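Local coordinates for hypothetical 27.5 kDa protein in SPX19-GCR2 intergenic region (Saccharomyces cerevisiae, PDB 1JZT) that catalyses the epimerization of the R- and S-forms of NAD(P)HX, the hydrated and damaged form of NAD(P)H, so that both epimers can be repaired, at residues G25-L28 / Q29-M32; F226-F230 / G231-F235. All coordinates share one frame; numbering follows the deposited sequence.

Interaction 1 (G25-L28 / Q29-M32)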
loop_
_atom_site.group_PDB
_atom_site.type_symbol
_atom_site.label_atom_id
_atom_site.label_comp_id
_atom_site.label_asym_id
_atom_site.label_seq_id
_atom_site.Cartn_x
_atom_site.Cartn_y
_atom_site.Cartn_z
ATOM N N GLY A 25 -2.340 -4.358 23.185
ATOM C CA GLY A 25 -3.763 -4.497 22.943
ATOM C C GLY A 25 -4.345 -4.000 21.633
ATOM O O GLY A 25 -5.566 -3.949 21.499
ATOM N N PHE A 26 -3.512 -3.624 20.667
ATOM C CA PHE A 26 -4.045 -3.168 19.385
ATOM C C PHE A 26 -4.655 -4.342 18.632
ATOM O O PHE A 26 -4.178 -5.471 18.747
ATOM C CB PHE A 26 -2.939 -2.526 18.537
ATOM C CG PHE A 26 -2.870 -1.035 18.670
ATOM C CD1 PHE A 26 -3.990 -0.256 18.394
ATOM C CD2 PHE A 26 -1.692 -0.405 19.061
ATOM C CE1 PHE A 26 -3.941 1.133 18.506
ATOM C CE2 PHE A 26 -1.632 0.985 19.176
ATOM C CZ PHE A 26 -2.764 1.756 18.895
ATOM N N THR A 27 -5.720 -4.086 17.879
ATOM C CA THR A 27 -6.359 -5.137 17.100
ATOM C C THR A 27 -5.997 -4.947 15.636
ATOM O O THR A 27 -5.734 -3.826 15.195
ATOM C CB THR A 27 -7.901 -5.104 17.219
ATOM O OG1 THR A 27 -8.409 -3.897 16.632
ATOM C CG2 THR A 27 -8.325 -5.180 18.682
ATOM N N LEU A 28 -5.968 -6.044 14.886
ATOM C CA LEU A 28 -5.641 -5.981 13.466
ATOM C C LEU A 28 -6.622 -5.064 12.741
ATOM O O LEU A 28 -6.237 -4.327 11.830
ATOM C CB LEU A 28 -5.703 -7.377 12.841
ATOM C CG LEU A 28 -5.491 -7.431 11.321
ATOM C CD1 LEU A 28 -4.074 -6.977 10.984
ATOM C CD2 LEU A 28 -5.736 -8.847 10.820
ATOM N N GLN A 29 -7.890 -5.124 13.141
ATOM C CA GLN A 29 -8.922 -4.301 12.526
ATOM C C GLN A 29 -8.564 -2.812 12.578
ATOM O O GLN A 29 -8.696 -2.102 11.582
ATOM C CB GLN A 29 -10.272 -4.528 13.218
ATOM C CG GLN A 29 -10.928 -5.889 12.951
ATOM C CD GLN A 29 -10.393 -7.015 13.826
ATOM O OE1 GLN A 29 -9.621 -6.791 14.759
ATOM N NE2 GLN A 29 -10.820 -8.239 13.531
ATOM N N GLN A 30 -8.124 -2.345 13.743
ATOM C CA GLN A 30 -7.752 -0.946 13.904
ATOM C C GLN A 30 -6.538 -0.573 13.064
ATOM O O GLN A 30 -6.569 0.395 12.300
ATOM C CB GLN A 30 -7.417 -0.636 15.361
ATOM C CG GLN A 30 -8.602 -0.585 16.314
ATOM C CD GLN A 30 -8.126 -0.555 17.753
ATOM O OE1 GLN A 30 -7.776 -1.589 18.316
ATOM N NE2 GLN A 30 -8.081 0.637 18.347
ATOM N N LEU A 31 -5.462 -1.331 13.215
ATOM C CA LEU A 31 -4.233 -1.029 12.488
ATOM C C LEU A 31 -4.407 -1.037 10.971
ATOM O O LEU A 31 -3.886 -0.160 10.276
ATOM C CB LEU A 31 -3.131 -2.004 12.902
ATOM C CG LEU A 31 -2.733 -1.950 14.382
ATOM C CD1 LEU A 31 -1.543 -2.874 14.621
ATOM C CD2 LEU A 31 -2.379 -0.518 14.785
HETATM N N MSE A 32 -5.138 -2.027 10.469
HETATM C CA MSE A 32 -5.379 -2.151 9.040
HETATM C C MSE A 32 -6.247 -1.000 8.523
HETATM O O MSE A 32 -6.025 -0.480 7.425
HETATM C CB MSE A 32 -6.033 -3.506 8.747
HETATM C CG MSE A 32 -6.186 -3.834 7.270
HETATM SE SE MSE A 32 -6.395 -5.763 6.996
HETATM C CE MSE A 32 -4.579 -6.303 7.393
#
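T27 and L28 open the first turn of helix 28-46, and their carbonyls receive N-H groups from the residues four places on. L31 N reaches T27 O at 3.2 Å in an almost straight bond (175° at the hydrogen), and M32 N reaches L28 O at 2.9 Å. T27 itself is still extended and stands at the N-cap. Its OG1, held between backbone N and carbonyl carbon (chi1 65°), turns back over the helix end and accepts from Q30 N at 3.3 Å. The Q30 side chain completes the exchange: CG lies anti to the carbonyl carbon (chi1 -73°) and the chain runs on extended, which brings OE1 beside the cap residue. There OE1 accepts twice, from T27 OG1 at 2.9 Å, in the amide plane on a lone pair, and from T27 N at 3.3 Å, tilted out of that plane. Two donors thus fix the rotation of the Q30 amide, whose oxygen also sits at the edge of the F26 ring. Over one face of this ring lies L31 CD2, 4.1 Å from the centroid, a CH-pi contact displaced toward the rim. On another side of the helix L28 and M32 run alongside each other, L28 CD1 meeting the selenomethionine methyl CE at 3.7 Å. M32 continues into packing against helices 69-83 and 100-111 and touches N69, a predicted NADPHX-binding residue. Reciprocal bonding between N-cap T27 and Q30, three residues into the chain beyond it, is the capping box that starts a helix.

Interaction 2 (F226-F230 / G231-F235)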
loop_
_atom_site.group_PDB
_atom_site.type_symbol
_atom_site.label_atom_id
_atom_site.label_comp_id
_atom_site.label_asym_id
_atom_site.label_seq_id
_atom_site.Cartn_x
_atom_site.Cartn_y
_atom_site.Cartn_z
ATOM N N PHE A 226 8.212 3.645 22.624
ATOM C CA PHE A 226 8.134 2.421 21.832
ATOM C C PHE A 226 9.036 2.535 20.611
ATOM O O PHE A 226 9.816 1.627 20.319
ATOM C CB PHE A 226 6.694 2.174 21.381
ATOM C CG PHE A 226 6.498 0.877 20.655
ATOM C CD1 PHE A 226 6.531 -0.331 21.343
ATOM C CD2 PHE A 226 6.260 0.862 19.284
ATOM C CE1 PHE A 226 6.325 -1.539 20.677
ATOM C CE2 PHE A 226 6.054 -0.338 18.608
ATOM C CZ PHE A 226 6.084 -1.546 19.306
ATOM N N ALA A 227 8.914 3.649 19.894
ATOM C CA ALA A 227 9.728 3.889 18.708
ATOM C C ALA A 227 11.208 3.864 19.084
ATOM O O ALA A 227 11.993 3.133 18.483
ATOM C CB ALA A 227 9.369 5.239 18.085
ATOM N N ASN A 228 11.583 4.659 20.082
ATOM C CA ASN A 228 12.973 4.714 20.527
ATOM C C ASN A 228 13.508 3.320 20.848
ATOM O O ASN A 228 14.664 3.008 20.555
ATOM C CB ASN A 228 13.114 5.619 21.756
ATOM C CG ASN A 228 12.873 7.090 21.432
ATOM O OD1 ASN A 228 12.755 7.470 20.265
ATOM N ND2 ASN A 228 12.808 7.921 22.463
ATOM N N LYS A 229 12.666 2.486 21.448
ATOM C CA LYS A 229 13.059 1.129 21.796
ATOM C C LYS A 229 13.481 0.359 20.553
ATOM O O LYS A 229 14.343 -0.520 20.614
ATOM C CB LYS A 229 11.901 0.392 22.470
ATOM C CG LYS A 229 12.200 -1.071 22.748
ATOM C CD LYS A 229 11.109 -1.716 23.569
ATOM C CE LYS A 229 9.877 -2.003 22.745
ATOM N NZ LYS A 229 8.829 -2.651 23.583
ATOM N N PHE A 230 12.868 0.692 19.425
ATOM C CA PHE A 230 13.174 0.012 18.177
ATOM C C PHE A 230 14.134 0.773 17.277
ATOM O O PHE A 230 14.240 0.489 16.084
ATOM C CB PHE A 230 11.874 -0.312 17.440
ATOM C CG PHE A 230 11.183 -1.539 17.956
ATOM C CD1 PHE A 230 11.611 -2.804 17.566
ATOM C CD2 PHE A 230 10.114 -1.434 18.841
ATOM C CE1 PHE A 230 10.981 -3.950 18.046
ATOM C CE2 PHE A 230 9.478 -2.573 19.328
ATOM C CZ PHE A 230 9.912 -3.837 18.929
ATOM N N GLY A 231 14.827 1.747 17.858
ATOM C CA GLY A 231 15.808 2.503 17.105
ATOM C C GLY A 231 15.368 3.704 16.293
ATOM O O GLY A 231 16.179 4.259 15.551
ATOM N N PHE A 232 14.109 4.119 16.401
ATOM C CA PHE A 232 13.681 5.286 15.641
ATOM C C PHE A 232 12.840 6.250 16.466
ATOM O O PHE A 232 12.452 5.948 17.590
ATOM C CB PHE A 232 12.920 4.872 14.369
ATOM C CG PHE A 232 11.560 4.279 14.625
ATOM C CD1 PHE A 232 11.426 2.975 15.092
ATOM C CD2 PHE A 232 10.410 5.016 14.355
ATOM C CE1 PHE A 232 10.162 2.412 15.284
ATOM C CE2 PHE A 232 9.141 4.465 14.544
ATOM C CZ PHE A 232 9.018 3.161 15.006
ATOM N N GLU A 233 12.573 7.420 15.898
ATOM C CA GLU A 233 11.776 8.434 16.570
ATOM C C GLU A 233 10.410 8.522 15.885
ATOM O O GLU A 233 10.317 8.413 14.665
ATOM C CB GLU A 233 12.480 9.790 16.483
ATOM C CG GLU A 233 12.144 10.738 17.620
ATOM C CD GLU A 233 12.795 10.326 18.923
ATOM O OE1 GLU A 233 14.043 10.351 18.994
ATOM O OE2 GLU A 233 12.063 9.976 19.875
ATOM N N PRO A 234 9.333 8.716 16.659
ATOM C CA PRO A 234 7.996 8.814 16.057
ATOM C C PRO A 234 7.979 9.960 15.043
ATOM O O PRO A 234 8.551 11.015 15.295
ATOM C CB PRO A 234 7.096 9.075 17.264
ATOM C CG PRO A 234 8.008 9.820 18.203
ATOM C CD PRO A 234 9.289 9.026 18.098
ATOM N N PHE A 235 7.327 9.745 13.904
ATOM C CA PHE A 235 7.269 10.753 12.852
ATOM C C PHE A 235 6.390 11.962 13.155
ATOM O O PHE A 235 5.326 11.845 13.763
ATOM C CB PHE A 235 6.844 10.092 11.542
ATOM C CG PHE A 235 7.822 9.072 11.058
ATOM C CD1 PHE A 235 8.960 9.462 10.361
ATOM C CD2 PHE A 235 7.661 7.728 11.388
ATOM C CE1 PHE A 235 9.926 8.525 10.003
ATOM C CE2 PHE A 235 8.619 6.787 11.037
ATOM C CZ PHE A 235 9.756 7.186 10.344
#
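F232 N and G231 N turn back onto the last turn of helix 224-229. F232 N donates to A227 O at 3.1 Å, and G231 N to N228 O at 3.0 Å; each donor stands above the plane of the carbonyl it meets. A227 O is gripped a second time by F230 N at 2.8 Å, and its two donors arrive from opposite faces of its plane. Further along, the E233 chain bends at chi2 and brings its carboxylate to the N228 side chain, with the two flat groups nearly perpendicular; OE2 of E233 also forms a salt bridge with R224, on the same helix as N228. The backbone pattern is a Schellman motif, with G231 as the C-prime residue: its positive phi (86°), which glycine takes up readily, reverses the chain. Once past the glycine, F232 brings its ring back against the last turn of the helix. Its CG sits between backbone N and carbonyl carbon (chi1 70°), which lays one ring face against A227. The methyl CB of A227 is 3.7 Å from the ring centroid and 15° off its normal, a CH-pi contact. F230 CB approaches the rim of the same ring, 3.9 Å from F232 CE1. P234 adds its CD to the other contacts of the A227 methyl, at 3.8 Å from CB. Beyond these segments F232 also packs on K5 and V7 near the N-terminus, while the F230 ring turns away from the loop to lie on I15 and E18 of helix 9-19.

Interactions 1 and 2 treat opposite ends of helices: residues 25-32 begin helix 28-46, and residues 226-235 finish helix 224-229. Their nearest atoms are about 8 Å apart and do not touch, yet both adjoin helix 9-19, interaction 1 through a backbone hydrogen bond between F26 and L19 and interaction 2 through phenylalanine packing. Side-chain oxygens carry the capping at 25-32, whereas at 226-235 the backbone does so, helped by a glycine. Each mixes buried and exposed residues. Interaction 1 borders the predicted substrate site through the buried M32, in contact with N69; in interaction 2 the side chain of F230 stays about 11 Å from that of F143, another predicted substrate-binding residue.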